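Local structure of CDP-4-keto-6-deoxy-D-glucose-3-dehydrase (Yersinia pseudotuberculosis, 3BB8) at residues Asn380-Pro385 with Gly396-Thr401; Val137-Pro142 with Asp402-Gln407; Gly86-Leu91 with Tyr287-Thr292; Thr95-Pro100 with Trp187-Cys192. The protein binds pyridoxal 5'-phosphate and probably acts as the dehydrase that removes the 3-hydroxyl of CDP-4-keto-6-deoxy-D-glucose during lipopolysaccharide synthesis. The protein carries 1 engineered substitution. All blocks are in the same frame, centred on the assembly; numbering follows the deposited sequence.

Contact 1: Asn380-Pro385 with Gly396-Thr401; sequences NLTRQP and GELTNT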
loop_
_atom_site.group_PDB
_atom_site.type_symbol
_atom_site.label_atom_id
_atom_site.label_comp_id
_atom_site.label_asym_id
_atom_site.label_seq_id
_atom_site.Cartn_x
_atom_site.Cartn_y
_atom_site.Cartn_z
ATOM N N ASN A 380 -6.396 14.164 20.373
ATOM C CA ASN A 380 -7.478 13.366 20.933
ATOM C C ASN A 380 -8.327 12.904 19.754
ATOM O O ASN A 380 -9.127 13.673 19.211
ATOM C CB ASN A 380 -8.336 14.178 21.902
ATOM C CG ASN A 380 -9.451 13.347 22.529
ATOM O OD1 ASN A 380 -10.048 13.746 23.534
ATOM N ND2 ASN A 380 -9.741 12.192 21.937
ATOM N N LEU A 381 -8.138 11.647 19.367
ATOM C CA LEU A 381 -8.853 11.070 18.239
ATOM C C LEU A 381 -10.362 11.289 18.276
ATOM O O LEU A 381 -10.953 11.634 17.257
ATOM C CB LEU A 381 -8.533 9.573 18.124
ATOM C CG LEU A 381 -7.154 9.285 17.524
ATOM C CD1 LEU A 381 -6.755 7.853 17.777
ATOM C CD2 LEU A 381 -7.177 9.601 16.032
ATOM N N THR A 382 -10.979 11.114 19.438
ATOM C CA THR A 382 -12.421 11.297 19.544
ATOM C C THR A 382 -12.885 12.704 19.199
ATOM O O THR A 382 -14.070 12.912 18.953
ATOM C CB THR A 382 -12.947 10.951 20.947
ATOM O OG1 THR A 382 -12.342 11.814 21.919
ATOM C CG2 THR A 382 -12.639 9.510 21.284
ATOM N N ARG A 383 -11.962 13.666 19.173
ATOM C CA ARG A 383 -12.313 15.044 18.829
ATOM C C ARG A 383 -11.933 15.403 17.397
ATOM O O ARG A 383 -12.044 16.562 16.983
ATOM C CB ARG A 383 -11.637 16.037 19.784
ATOM C CG ARG A 383 -12.071 15.910 21.229
ATOM C CD ARG A 383 -11.401 16.969 22.094
ATOM N NE ARG A 383 -11.812 16.836 23.485
ATOM C CZ ARG A 383 -12.977 17.255 23.966
ATOM N NH1 ARG A 383 -13.852 17.849 23.164
ATOM N NH2 ARG A 383 -13.274 17.062 25.247
ATOM N N GLN A 384 -11.457 14.424 16.641
ATOM C CA GLN A 384 -11.081 14.679 15.259
ATOM C C GLN A 384 -12.343 14.636 14.429
ATOM O O GLN A 384 -13.232 13.834 14.693
ATOM C CB GLN A 384 -10.088 13.622 14.766
ATOM C CG GLN A 384 -8.674 13.826 15.284
ATOM C CD GLN A 384 -7.953 14.944 14.570
ATOM O OE1 GLN A 384 -6.982 15.498 15.084
ATOM N NE2 GLN A 384 -8.403 15.269 13.371
ATOM N N PRO A 385 -12.444 15.500 13.412
ATOM C CA PRO A 385 -13.638 15.513 12.572
ATOM C C PRO A 385 -14.085 14.177 11.998
ATOM O O PRO A 385 -15.286 13.936 11.922
ATOM C CB PRO A 385 -13.306 16.541 11.482
ATOM C CG PRO A 385 -11.855 16.753 11.577
ATOM C CD PRO A 385 -11.531 16.584 13.035
ATOM N N GLY A 396 -13.978 5.905 31.586
ATOM C CA GLY A 396 -13.342 6.907 32.422
ATOM C C GLY A 396 -13.275 8.212 31.658
ATOM O O GLY A 396 -14.070 8.432 30.747
ATOM N N GLU A 397 -12.338 9.082 32.016
ATOM C CA GLU A 397 -12.200 10.354 31.318
ATOM C C GLU A 397 -10.917 10.409 30.498
ATOM O O GLU A 397 -9.999 9.614 30.708
ATOM C CB GLU A 397 -12.226 11.527 32.310
ATOM C CG GLU A 397 -11.847 11.171 33.737
ATOM C CD GLU A 397 -12.953 10.408 34.453
ATOM O OE1 GLU A 397 -14.102 10.907 34.472
ATOM O OE2 GLU A 397 -12.675 9.315 34.998
ATOM N N LEU A 398 -10.865 11.346 29.558
ATOM C CA LEU A 398 -9.687 11.519 28.715
ATOM C C LEU A 398 -9.015 12.857 29.054
ATOM O O LEU A 398 -8.571 13.590 28.166
ATOM C CB LEU A 398 -10.086 11.477 27.231
ATOM C CG LEU A 398 -10.735 10.173 26.735
ATOM C CD1 LEU A 398 -11.122 10.314 25.277
ATOM C CD2 LEU A 398 -9.775 9.007 26.918
ATOM N N THR A 399 -8.945 13.153 30.352
ATOM C CA THR A 399 -8.347 14.392 30.862
ATOM C C THR A 399 -6.935 14.658 30.342
ATOM O O THR A 399 -6.665 15.720 29.780
ATOM C CB THR A 399 -8.317 14.381 32.411
ATOM O OG1 THR A 399 -9.662 14.323 32.908
ATOM C CG2 THR A 399 -7.627 15.631 32.956
ATOM N N ASN A 400 -6.035 13.697 30.523
ATOM C CA ASN A 400 -4.662 13.868 30.060
ATOM C C ASN A 400 -4.573 13.959 28.545
ATOM O O ASN A 400 -3.734 14.694 28.011
ATOM C CB ASN A 400 -3.785 12.732 30.582
ATOM C CG ASN A 400 -3.472 12.883 32.063
ATOM O OD1 ASN A 400 -2.874 12.004 32.685
ATOM N ND2 ASN A 400 -3.870 14.012 32.629
ATOM N N THR A 401 -5.449 13.223 27.859
ATOM C CA THR A 401 -5.482 13.223 26.400
ATOM C C THR A 401 -5.840 14.616 25.920
ATOM O O THR A 401 -5.211 15.146 25.009
ATOM C CB THR A 401 -6.545 12.239 25.850
ATOM O OG1 THR A 401 -6.254 10.915 26.309
ATOM C CG2 THR A 401 -6.553 12.256 24.334
#
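Asn380 and Thr401 meet with their side chains crossed at about a right angle, the methyl of the threonine set against the stem of the asparagine. Thr401 CG2 lies 3.6 Å from Asn380 CB. It gets there because CG2 stands opposite the backbone nitrogen of Thr401, while OG1 (chi1 -59°) turns the other way and is hydrogen-bonded to Asp138. Thus one branch of the threonine packs and the other is satisfied by the carboxylate of Asp138 on strand 133-140. Leu398 also runs roughly perpendicular to Asn380, passing the amide end with its CD1. That same methyl meets Thr382 tip to tip, 3.9 Å from Thr382 OG1. No hydrogen bond joins the two segments, so the fit rests on these few methyl contacts. The loop side keeps its shape through a 3-10 turn, in which Arg383 N bonds to Asn380 O at 2.8 Å. On the other side Leu398 holds the N-cap position of helix 399-407. A salt bridge from Arg383 NE to Asp402 OD1 ties the loop to the first turn of that helix, and Arg383 also reaches Ser271 of the second subunit. The 3-10 turn therefore sits beside the start of helix 399-407, with strand 133-140 touching Thr382, Leu398 and Thr401.

Contact 2: Val137-Pro142 with Asp402-Gln407; sequences VDVDIP and DRIMNQ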
loop_
_atom_site.group_PDB
_atom_site.type_symbol
_atom_site.label_atom_id
_atom_site.label_comp_id
_atom_site.label_asym_id
_atom_site.label_seq_id
_atom_site.Cartn_x
_atom_site.Cartn_y
_atom_site.Cartn_z
ATOM N N VAL A 137 -9.004 4.539 26.769
ATOM C CA VAL A 137 -8.699 4.839 28.170
ATOM C C VAL A 137 -7.621 5.925 28.120
ATOM O O VAL A 137 -6.823 5.975 27.183
ATOM C CB VAL A 137 -8.166 3.625 28.964
ATOM C CG1 VAL A 137 -9.256 2.590 29.106
ATOM C CG2 VAL A 137 -6.933 3.048 28.293
ATOM N N ASP A 138 -7.597 6.791 29.124
ATOM C CA ASP A 138 -6.648 7.897 29.162
ATOM C C ASP A 138 -5.172 7.509 29.224
ATOM O O ASP A 138 -4.819 6.386 29.580
ATOM C CB ASP A 138 -6.998 8.819 30.336
ATOM C CG ASP A 138 -6.446 10.223 30.166
ATOM O OD1 ASP A 138 -6.511 10.765 29.041
ATOM O OD2 ASP A 138 -5.964 10.792 31.164
ATOM N N VAL A 139 -4.314 8.453 28.854
ATOM C CA VAL A 139 -2.872 8.239 28.885
ATOM C C VAL A 139 -2.278 8.985 30.081
ATOM O O VAL A 139 -3.000 9.620 30.858
ATOM C CB VAL A 139 -2.193 8.769 27.607
ATOM C CG1 VAL A 139 -2.697 8.006 26.390
ATOM C CG2 VAL A 139 -2.465 10.255 27.461
ATOM N N ASP A 140 -0.959 8.903 30.224
ATOM C CA ASP A 140 -0.264 9.569 31.319
ATOM C C ASP A 140 0.777 10.552 30.797
ATOM O O ASP A 140 1.447 10.289 29.798
ATOM C CB ASP A 140 0.398 8.540 32.237
ATOM C CG ASP A 140 1.410 9.164 33.178
ATOM O OD1 ASP A 140 2.579 9.328 32.772
ATOM O OD2 ASP A 140 1.035 9.490 34.324
ATOM N N ILE A 141 0.908 11.686 31.478
ATOM C CA ILE A 141 2.074 12.547 31.316
ATOM C C ILE A 141 3.050 12.374 32.474
ATOM O O ILE A 141 2.643 12.162 33.617
ATOM C CB ILE A 141 1.671 14.030 31.215
ATOM C CG1 ILE A 141 0.602 14.219 30.136
ATOM C CG2 ILE A 141 2.887 14.894 30.923
ATOM C CD1 ILE A 141 -0.190 15.500 30.279
ATOM N N PRO A 142 4.342 12.466 32.171
ATOM C CA PRO A 142 4.792 12.931 30.856
ATOM C C PRO A 142 5.469 11.817 30.063
ATOM O O PRO A 142 6.362 12.088 29.260
ATOM C CB PRO A 142 5.807 14.020 31.204
ATOM C CG PRO A 142 6.334 13.623 32.537
ATOM C CD PRO A 142 5.181 12.990 33.262
ATOM N N ASP A 402 -6.867 15.201 26.531
ATOM C CA ASP A 402 -7.289 16.551 26.168
ATOM C C ASP A 402 -6.164 17.532 26.460
ATOM O O ASP A 402 -5.919 18.469 25.694
ATOM C CB ASP A 402 -8.537 16.961 26.961
ATOM C CG ASP A 402 -9.814 16.450 26.335
ATOM O OD1 ASP A 402 -9.944 16.561 25.099
ATOM O OD2 ASP A 402 -10.687 15.952 27.075
ATOM N N ARG A 403 -5.473 17.315 27.572
ATOM C CA ARG A 403 -4.383 18.207 27.932
ATOM C C ARG A 403 -3.304 18.127 26.855
ATOM O O ARG A 403 -2.693 19.136 26.495
ATOM C CB ARG A 403 -3.797 17.820 29.294
ATOM C CG ARG A 403 -3.045 18.958 29.954
ATOM C CD ARG A 403 -2.266 18.502 31.165
ATOM N NE ARG A 403 -1.426 19.577 31.682
ATOM C CZ ARG A 403 -0.304 19.383 32.366
ATOM N NH1 ARG A 403 0.121 18.148 32.619
ATOM N NH2 ARG A 403 0.394 20.426 32.796
ATOM N N ILE A 404 -3.085 16.923 26.329
ATOM C CA ILE A 404 -2.072 16.734 25.301
ATOM C C ILE A 404 -2.504 17.431 24.029
ATOM O O ILE A 404 -1.706 18.080 23.358
ATOM C CB ILE A 404 -1.834 15.227 25.010
ATOM C CG1 ILE A 404 -1.193 14.562 26.237
ATOM C CG2 ILE A 404 -0.939 15.062 23.793
ATOM C CD1 ILE A 404 -0.931 13.083 26.073
ATOM N N MET A 405 -3.786 17.302 23.708
ATOM C CA MET A 405 -4.330 17.923 22.510
ATOM C C MET A 405 -4.147 19.431 22.566
ATOM O O MET A 405 -3.855 20.063 21.552
ATOM C CB MET A 405 -5.819 17.594 22.370
ATOM C CG MET A 405 -6.494 18.275 21.184
ATOM S SD MET A 405 -8.287 18.098 21.231
ATOM C CE MET A 405 -8.643 18.979 22.750
ATOM N N ASN A 406 -4.304 20.000 23.758
ATOM C CA ASN A 406 -4.180 21.447 23.934
ATOM C C ASN A 406 -2.817 21.993 24.311
ATOM O O ASN A 406 -2.427 23.057 23.837
ATOM C CB ASN A 406 -5.151 21.942 25.008
ATOM C CG ASN A 406 -6.590 21.810 24.600
ATOM O OD1 ASN A 406 -7.015 22.397 23.605
ATOM N ND2 ASN A 406 -7.357 21.034 25.368
ATOM N N GLN A 407 -2.092 21.272 25.157
ATOM C CA GLN A 407 -0.815 21.779 25.658
ATOM C C GLN A 407 0.484 21.078 25.280
ATOM O O GLN A 407 1.566 21.575 25.606
ATOM C CB GLN A 407 -0.901 21.844 27.183
ATOM C CG GLN A 407 -2.109 22.614 27.702
ATOM C CD GLN A 407 -1.972 24.101 27.473
ATOM O OE1 GLN A 407 -1.023 24.724 27.952
ATOM N NE2 GLN A 407 -2.911 24.680 26.742
#
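The guanidinium of Arg403 is the flat group here, and Ile141 CD1 approaches it obliquely. The closest of its atoms is NH1, 3.5 Å from Ile141 CD1, and the methyl also touches the aliphatic stem, with Arg403 CD 3.8 Å from Ile141 CD1. The two side chains cross at about a right angle. Arg403 is stretched out from CG to NE, which carries its charged end well clear of the helix to salt bridges outside the contact, NH2 with Glu332 and NE with Glu353. Those two carboxylates probably do much to fix how the guanidinium is turned. Deeper in, the contact is purely apolar. In Ile404 CD1 is anti to CA (chi2 179°), which carries it outward to Val139 CG2, 3.5 Å away. Ile141 CD1 is farther off, 4.3 Å from Ile404 CG1. Thr350 of strand 347-351 touches both Ile141 and Arg403. This is helix-on-sheet packing within an aspartate aminotransferase fold: the end of strand 133-140, from the large mixed sheet, and the residue just after it pack on helix 399-407, which runs directly into strand 408-411 of a small antiparallel sheet.

Contact 3: Gly86-Leu91 with Tyr287-Thr292; sequences GSSANL and YNLKIT. With PLP (pyridoxal-5'-phosphate), chain C; PLP (pyridoxal-5'-phosphate), chain E.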
loop_
_atom_site.group_PDB
_atom_site.type_symbol
_atom_site.label_atom_id
_atom_site.label_comp_id
_atom_site.label_asym_id
_atom_site.label_seq_id
_atom_site.Cartn_x
_atom_site.Cartn_y
_atom_site.Cartn_z
ATOM N N GLY A 86 3.803 2.065 7.515
ATOM C CA GLY A 86 3.512 1.679 8.877
ATOM C C GLY A 86 2.004 1.511 9.023
ATOM O O GLY A 86 1.537 0.604 9.734
ATOM N N SER A 87 1.238 2.377 8.359
ATOM C CA SER A 87 -0.222 2.294 8.431
ATOM C C SER A 87 -0.683 0.959 7.825
ATOM O O SER A 87 -1.572 0.298 8.346
ATOM C CB SER A 87 -0.872 3.456 7.667
ATOM O OG SER A 87 -0.462 4.717 8.171
ATOM N N SER A 88 -0.073 0.558 6.714
ATOM C CA SER A 88 -0.461 -0.709 6.096
ATOM C C SER A 88 -0.085 -1.864 7.023
ATOM O O SER A 88 -0.802 -2.861 7.097
ATOM C CB SER A 88 0.225 -0.883 4.740
ATOM O OG SER A 88 -0.290 0.044 3.812
ATOM N N ALA A 89 1.038 -1.729 7.724
ATOM C CA ALA A 89 1.461 -2.774 8.645
ATOM C C ALA A 89 0.386 -2.934 9.716
ATOM O O ALA A 89 -0.061 -4.054 9.991
ATOM C CB ALA A 89 2.808 -2.423 9.282
ATOM N N ASN A 90 -0.039 -1.817 10.310
ATOM C CA ASN A 90 -1.087 -1.860 11.335
ATOM C C ASN A 90 -2.346 -2.506 10.757
ATOM O O ASN A 90 -2.990 -3.324 11.421
ATOM C CB ASN A 90 -1.425 -0.454 11.848
ATOM C CG ASN A 90 -0.390 0.082 12.837
ATOM O OD1 ASN A 90 -0.352 1.275 13.132
ATOM N ND2 ASN A 90 0.441 -0.798 13.355
ATOM N N LEU A 91 -2.700 -2.145 9.526
ATOM C CA LEU A 91 -3.890 -2.705 8.873
ATOM C C LEU A 91 -3.819 -4.228 8.756
ATOM O O LEU A 91 -4.781 -4.923 9.083
ATOM C CB LEU A 91 -4.070 -2.111 7.475
ATOM C CG LEU A 91 -5.275 -2.650 6.690
ATOM C CD1 LEU A 91 -6.559 -2.383 7.461
ATOM C CD2 LEU A 91 -5.331 -1.994 5.318
ATOM N N TYR A 287 -5.711 -7.819 0.167
ATOM C CA TYR A 287 -5.299 -6.556 -0.439
ATOM C C TYR A 287 -4.071 -6.890 -1.260
ATOM O O TYR A 287 -3.783 -8.047 -1.525
ATOM C CB TYR A 287 -4.827 -5.563 0.634
ATOM C CG TYR A 287 -5.833 -5.215 1.695
ATOM C CD1 TYR A 287 -5.949 -5.980 2.854
ATOM C CD2 TYR A 287 -6.687 -4.126 1.530
ATOM C CE1 TYR A 287 -6.901 -5.663 3.826
ATOM C CE2 TYR A 287 -7.629 -3.806 2.479
ATOM C CZ TYR A 287 -7.737 -4.575 3.625
ATOM O OH TYR A 287 -8.695 -4.250 4.548
ATOM N N ASN A 288 -3.368 -5.849 -1.676
ATOM C CA ASN A 288 -2.092 -5.985 -2.363
ATOM C C ASN A 288 -1.294 -4.843 -1.768
ATOM O O ASN A 288 -1.186 -3.752 -2.343
ATOM C CB ASN A 288 -2.180 -5.801 -3.867
ATOM C CG ASN A 288 -0.814 -5.939 -4.537
ATOM O OD1 ASN A 288 -0.690 -5.804 -5.755
ATOM N ND2 ASN A 288 0.219 -6.202 -3.738
ATOM N N LEU A 289 -0.751 -5.105 -0.593
ATOM C CA LEU A 289 0.179 -4.200 0.055
ATOM C C LEU A 289 1.653 -4.594 0.109
ATOM O O LEU A 289 2.226 -4.739 1.192
ATOM C CB LEU A 289 -0.393 -4.047 1.466
ATOM C CG LEU A 289 -1.851 -3.560 1.509
ATOM C CD1 LEU A 289 -2.457 -3.834 2.882
ATOM C CD2 LEU A 289 -1.910 -2.080 1.178
ATOM N N LYS A 290 2.265 -4.774 -1.059
ATOM C CA LYS A 290 3.691 -5.118 -1.123
ATOM C C LYS A 290 4.503 -3.935 -1.651
ATOM O O LYS A 290 3.947 -2.991 -2.225
ATOM C CB LYS A 290 3.940 -6.329 -2.034
ATOM C CG LYS A 290 3.188 -7.584 -1.639
ATOM C CD LYS A 290 3.638 -8.800 -2.448
ATOM C CE LYS A 290 2.526 -9.339 -3.350
ATOM N NZ LYS A 290 2.108 -8.389 -4.429
ATOM N N ILE A 291 5.817 -3.988 -1.452
ATOM C CA ILE A 291 6.680 -2.920 -1.930
ATOM C C ILE A 291 7.637 -3.428 -2.996
ATOM O O ILE A 291 7.541 -4.580 -3.436
ATOM C CB ILE A 291 7.489 -2.240 -0.779
ATOM C CG1 ILE A 291 8.685 -3.102 -0.349
ATOM C CG2 ILE A 291 6.564 -1.966 0.395
ATOM C CD1 ILE A 291 8.330 -4.338 0.410
ATOM N N THR A 292 8.537 -2.554 -3.425
ATOM C CA THR A 292 9.509 -2.891 -4.457
ATOM C C THR A 292 10.860 -3.222 -3.832
ATOM O O THR A 292 11.104 -2.909 -2.665
ATOM C CB THR A 292 9.706 -1.711 -5.427
ATOM O OG1 THR A 292 10.353 -0.634 -4.737
ATOM C CG2 THR A 292 8.367 -1.237 -5.967
HETATM N N1 PLP C . 1.571 4.720 14.002
HETATM C C2 PLP C . 2.407 5.696 14.520
HETATM C C2A PLP C . 2.420 5.885 16.031
HETATM C C3 PLP C . 3.216 6.477 13.642
HETATM O O3 PLP C . 4.042 7.441 14.104
HETATM C C4 PLP C . 3.167 6.243 12.202
HETATM C C4A PLP C . 4.100 7.108 11.285
HETATM C C5 PLP C . 2.273 5.227 11.728
HETATM C C6 PLP C . 1.482 4.475 12.681
HETATM C C5A PLP C . 2.052 4.815 10.304
HETATM O O4P PLP C . 3.162 4.879 9.526
HETATM P P PLP C . 3.213 5.440 8.021
HETATM O O1P PLP C . 4.481 4.872 7.417
HETATM O O2P PLP C . 3.299 7.069 8.177
HETATM O O3P PLP C . 1.947 5.027 7.262
HETATM N N1 PLP E . -8.101 -5.943 -10.905
HETATM C C2 PLP E . -7.717 -6.696 -11.997
HETATM C C2A PLP E . -8.804 -7.115 -12.991
HETATM C C3 PLP E . -6.342 -7.046 -12.161
HETATM O O3 PLP E . -5.915 -7.786 -13.209
HETATM C C4 PLP E . -5.352 -6.605 -11.176
HETATM C C4A PLP E . -3.868 -6.987 -11.417
HETATM C C5 PLP E . -5.814 -5.843 -10.064
HETATM C C6 PLP E . -7.223 -5.525 -9.965
HETATM C C5A PLP E . -4.986 -5.294 -8.938
HETATM O O4P PLP E . -3.709 -4.977 -9.271
HETATM P P PLP E . -2.414 -5.313 -8.397
HETATM O O1P PLP E . -1.347 -4.362 -8.843
HETATM O O2P PLP E . -2.054 -6.871 -8.770
HETATM O O3P PLP E . -2.738 -5.176 -6.890
#
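Leu91 makes a CH-pi contact with Tyr287: CD2 of the leucine lies over one ring face, 4.2 Å from the ring centroid and 22° off the normal, shifted toward the rim near CZ. Leu91 CG is placed opposite the backbone nitrogen (chi1 179°), which swings the branch across to the ring. Apolar packing continues to Leu289, whose CD1 is 4.2 Å from Leu91 CD2. Its other methyl, CD2, lies 3.8 Å from Ser88 OG, a hydroxyl hydrogen-bonded to Thr84. The hydrogen bonds go to the cofactor. Gly86 N reaches PLP (chain C) O1P at 2.9 Å, and O3P of the same cofactor is gripped twice by Ser87, from N at 3.0 Å and from OG at 2.6 Å, placing the phosphate at the start of a helix whose dipole would probably favour it. Across the dimer interface, Asn288 comes close to the phosphate of the second subunit's cofactor. Helix 86-96 packs on the 287-292 loop, which leads into helix 293-323, and its side chains also touch strand 79-83 and helix 121-129.

Contact 4: Thr95-Pro100 with Trp187-Cys192; sequences TALTSP and WLIEDC. With PLP (pyridoxal-5'-phosphate), chain C.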
loop_
_atom_site.group_PDB
_atom_site.type_symbol
_atom_site.label_atom_id
_atom_site.label_comp_id
_atom_site.label_asym_id
_atom_site.label_seq_id
_atom_site.Cartn_x
_atom_site.Cartn_y
_atom_site.Cartn_z
ATOM N N THR A 95 -6.125 -7.029 10.776
ATOM C CA THR A 95 -6.957 -7.780 9.844
ATOM C C THR A 95 -6.696 -9.273 9.923
ATOM O O THR A 95 -7.626 -10.070 9.921
ATOM C CB THR A 95 -6.725 -7.316 8.394
ATOM O OG1 THR A 95 -7.052 -5.927 8.291
ATOM C CG2 THR A 95 -7.597 -8.134 7.417
ATOM N N ALA A 96 -5.423 -9.637 9.999
ATOM C CA ALA A 96 -5.008 -11.022 10.087
ATOM C C ALA A 96 -5.676 -11.756 11.249
ATOM O O ALA A 96 -5.997 -12.943 11.148
ATOM C CB ALA A 96 -3.524 -11.078 10.242
ATOM N N LEU A 97 -5.886 -11.053 12.355
ATOM C CA LEU A 97 -6.510 -11.668 13.515
ATOM C C LEU A 97 -7.992 -11.907 13.282
ATOM O O LEU A 97 -8.687 -12.381 14.182
ATOM C CB LEU A 97 -6.324 -10.788 14.750
ATOM C CG LEU A 97 -4.891 -10.544 15.222
ATOM C CD1 LEU A 97 -4.890 -9.663 16.469
ATOM C CD2 LEU A 97 -4.231 -11.871 15.515
ATOM N N THR A 98 -8.484 -11.571 12.089
ATOM C CA THR A 98 -9.902 -11.779 11.775
ATOM C C THR A 98 -10.066 -13.070 10.976
ATOM O O THR A 98 -11.186 -13.485 10.659
ATOM C CB THR A 98 -10.500 -10.639 10.918
ATOM O OG1 THR A 98 -9.956 -10.715 9.594
ATOM C CG2 THR A 98 -10.183 -9.269 11.523
ATOM N N SER A 99 -8.939 -13.689 10.645
ATOM C CA SER A 99 -8.924 -14.927 9.877
ATOM C C SER A 99 -9.672 -16.073 10.543
ATOM O O SER A 99 -9.424 -16.390 11.704
ATOM C CB SER A 99 -7.488 -15.377 9.637
ATOM O OG SER A 99 -7.476 -16.696 9.124
ATOM N N PRO A 100 -10.588 -16.722 9.805
ATOM C CA PRO A 100 -11.345 -17.841 10.371
ATOM C C PRO A 100 -10.442 -19.012 10.769
ATOM O O PRO A 100 -10.887 -19.955 11.413
ATOM C CB PRO A 100 -12.334 -18.195 9.259
ATOM C CG PRO A 100 -11.617 -17.752 8.005
ATOM C CD PRO A 100 -11.016 -16.438 8.422
ATOM N N TRP A 187 -5.764 -10.588 22.430
ATOM C CA TRP A 187 -4.692 -10.483 21.442
ATOM C C TRP A 187 -3.971 -9.175 21.735
ATOM O O TRP A 187 -4.606 -8.203 22.140
ATOM C CB TRP A 187 -5.268 -10.387 20.021
ATOM C CG TRP A 187 -5.763 -11.662 19.440
ATOM C CD1 TRP A 187 -7.060 -12.004 19.191
ATOM C CD2 TRP A 187 -4.963 -12.753 18.986
ATOM N NE1 TRP A 187 -7.115 -13.246 18.603
ATOM C CE2 TRP A 187 -5.839 -13.726 18.466
ATOM C CE3 TRP A 187 -3.584 -13.000 18.964
ATOM C CZ2 TRP A 187 -5.385 -14.924 17.929
ATOM C CZ3 TRP A 187 -3.134 -14.185 18.431
ATOM C CH2 TRP A 187 -4.031 -15.134 17.919
ATOM N N LEU A 188 -2.660 -9.132 21.525
ATOM C CA LEU A 188 -1.919 -7.895 21.759
ATOM C C LEU A 188 -1.098 -7.442 20.552
ATOM O O LEU A 188 -0.183 -8.148 20.109
ATOM C CB LEU A 188 -0.970 -8.024 22.964
ATOM C CG LEU A 188 -0.088 -6.769 23.143
ATOM C CD1 LEU A 188 -0.954 -5.625 23.640
ATOM C CD2 LEU A 188 1.063 -7.028 24.111
ATOM N N ILE A 189 -1.409 -6.258 20.028
ATOM C CA ILE A 189 -0.646 -5.724 18.902
ATOM C C ILE A 189 0.157 -4.496 19.335
ATOM O O ILE A 189 -0.401 -3.506 19.815
ATOM C CB ILE A 189 -1.554 -5.340 17.716
ATOM C CG1 ILE A 189 -2.160 -6.607 17.109
ATOM C CG2 ILE A 189 -0.741 -4.606 16.644
ATOM C CD1 ILE A 189 -3.240 -6.360 16.114
ATOM N N GLU A 190 1.472 -4.580 19.161
ATOM C CA GLU A 190 2.384 -3.498 19.508
ATOM C C GLU A 190 2.740 -2.626 18.306
ATOM O O GLU A 190 3.529 -3.040 17.454
ATOM C CB GLU A 190 3.699 -4.060 20.041
ATOM C CG GLU A 190 3.766 -4.414 21.502
ATOM C CD GLU A 190 5.141 -4.960 21.848
ATOM O OE1 GLU A 190 5.365 -6.179 21.674
ATOM O OE2 GLU A 190 6.011 -4.167 22.264
ATOM N N ASP A 191 2.172 -1.426 18.232
ATOM C CA ASP A 191 2.514 -0.507 17.152
ATOM C C ASP A 191 3.835 0.138 17.579
ATOM O O ASP A 191 3.867 0.973 18.484
ATOM C CB ASP A 191 1.424 0.561 16.990
ATOM C CG ASP A 191 1.765 1.598 15.921
ATOM O OD1 ASP A 191 0.829 2.297 15.465
ATOM O OD2 ASP A 191 2.958 1.725 15.545
ATOM N N CYS A 192 4.917 -0.279 16.927
ATOM C CA CYS A 192 6.268 0.205 17.196
ATOM C C CYS A 192 6.748 1.079 16.047
ATOM O O CYS A 192 7.956 1.206 15.821
ATOM C CB CYS A 192 7.234 -0.979 17.342
ATOM S SG CYS A 192 6.802 -2.131 18.660
HETATM N N1 PLP C . 1.571 4.720 14.002
HETATM C C2 PLP C . 2.407 5.696 14.520
HETATM C C2A PLP C . 2.420 5.885 16.031
HETATM C C3 PLP C . 3.216 6.477 13.642
HETATM O O3 PLP C . 4.042 7.441 14.104
HETATM C C4 PLP C . 3.167 6.243 12.202
HETATM C C4A PLP C . 4.100 7.108 11.285
HETATM C C5 PLP C . 2.273 5.227 11.728
HETATM C C6 PLP C . 1.482 4.475 12.681
HETATM C C5A PLP C . 2.052 4.815 10.304
HETATM O O4P PLP C . 3.162 4.879 9.526
HETATM P P PLP C . 3.213 5.440 8.021
HETATM O O1P PLP C . 4.481 4.872 7.417
HETATM O O2P PLP C . 3.299 7.069 8.177
HETATM O O3P PLP C . 1.947 5.027 7.262
#
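The backbones come nearest where Leu97, in a type I turn from Ala96 to Ser99 at the end of helix 86-96, faces Trp187 at the start of strand 187-191, with 8.2 Å between their CA atoms. On the 95-100 side Leu97 makes the whole contact. Its CD2 sits over the middle of the six-membered ring of Trp187, 3.6 Å from the centroid and only 10° off the normal, a nearly vertical CH-pi contact. CD1, its other branch, touches two strand residues: Trp187 CB is 3.6 Å and Ile189 CD1 3.7 Å from Leu97 CD1. The indole NE1 is hydrogen-bonded to the carbonyl of Arg105, which helps fix its rotation; the Arg105 side chain also makes a cation-pi contact with the ring. Two residues beyond Ile189, Asp191 OD1 accepts a hydrogen bond from PLP N1 at 2.9 Å, with an angle of 143°. The apolar contact lies at one end of a strand whose other end carries the carboxylate facing the pyridine nitrogen; that pairing is consistent with a protonated ring able to draw electrons from bound substrate.

The four contacts form two pairs at different places in one aminotransferase fold. Contacts 1 and 2 have centres about 8 Å apart and share helix 399-407; along the chain contact 1 is nested inside the loop closed by contact 2. Contacts 3 and 4, about 14 Å apart between centres, share helix 86-96 and one bound cofactor, and contact 4 is nested within contact 3. Between the pairs, centres lie about 24 to 30 Å apart. Contacts 2 and 4 both reach the large mixed sheet, through strands 133-140 and 187-191. Contact 2 crosses both contacts 3 and 4 along the sequence, interlocking distant chain regions, while contact 1 opens after both have closed. Contacts 1, 2 and 3 touch the second subunit, but only the second pair reaches the cofactor.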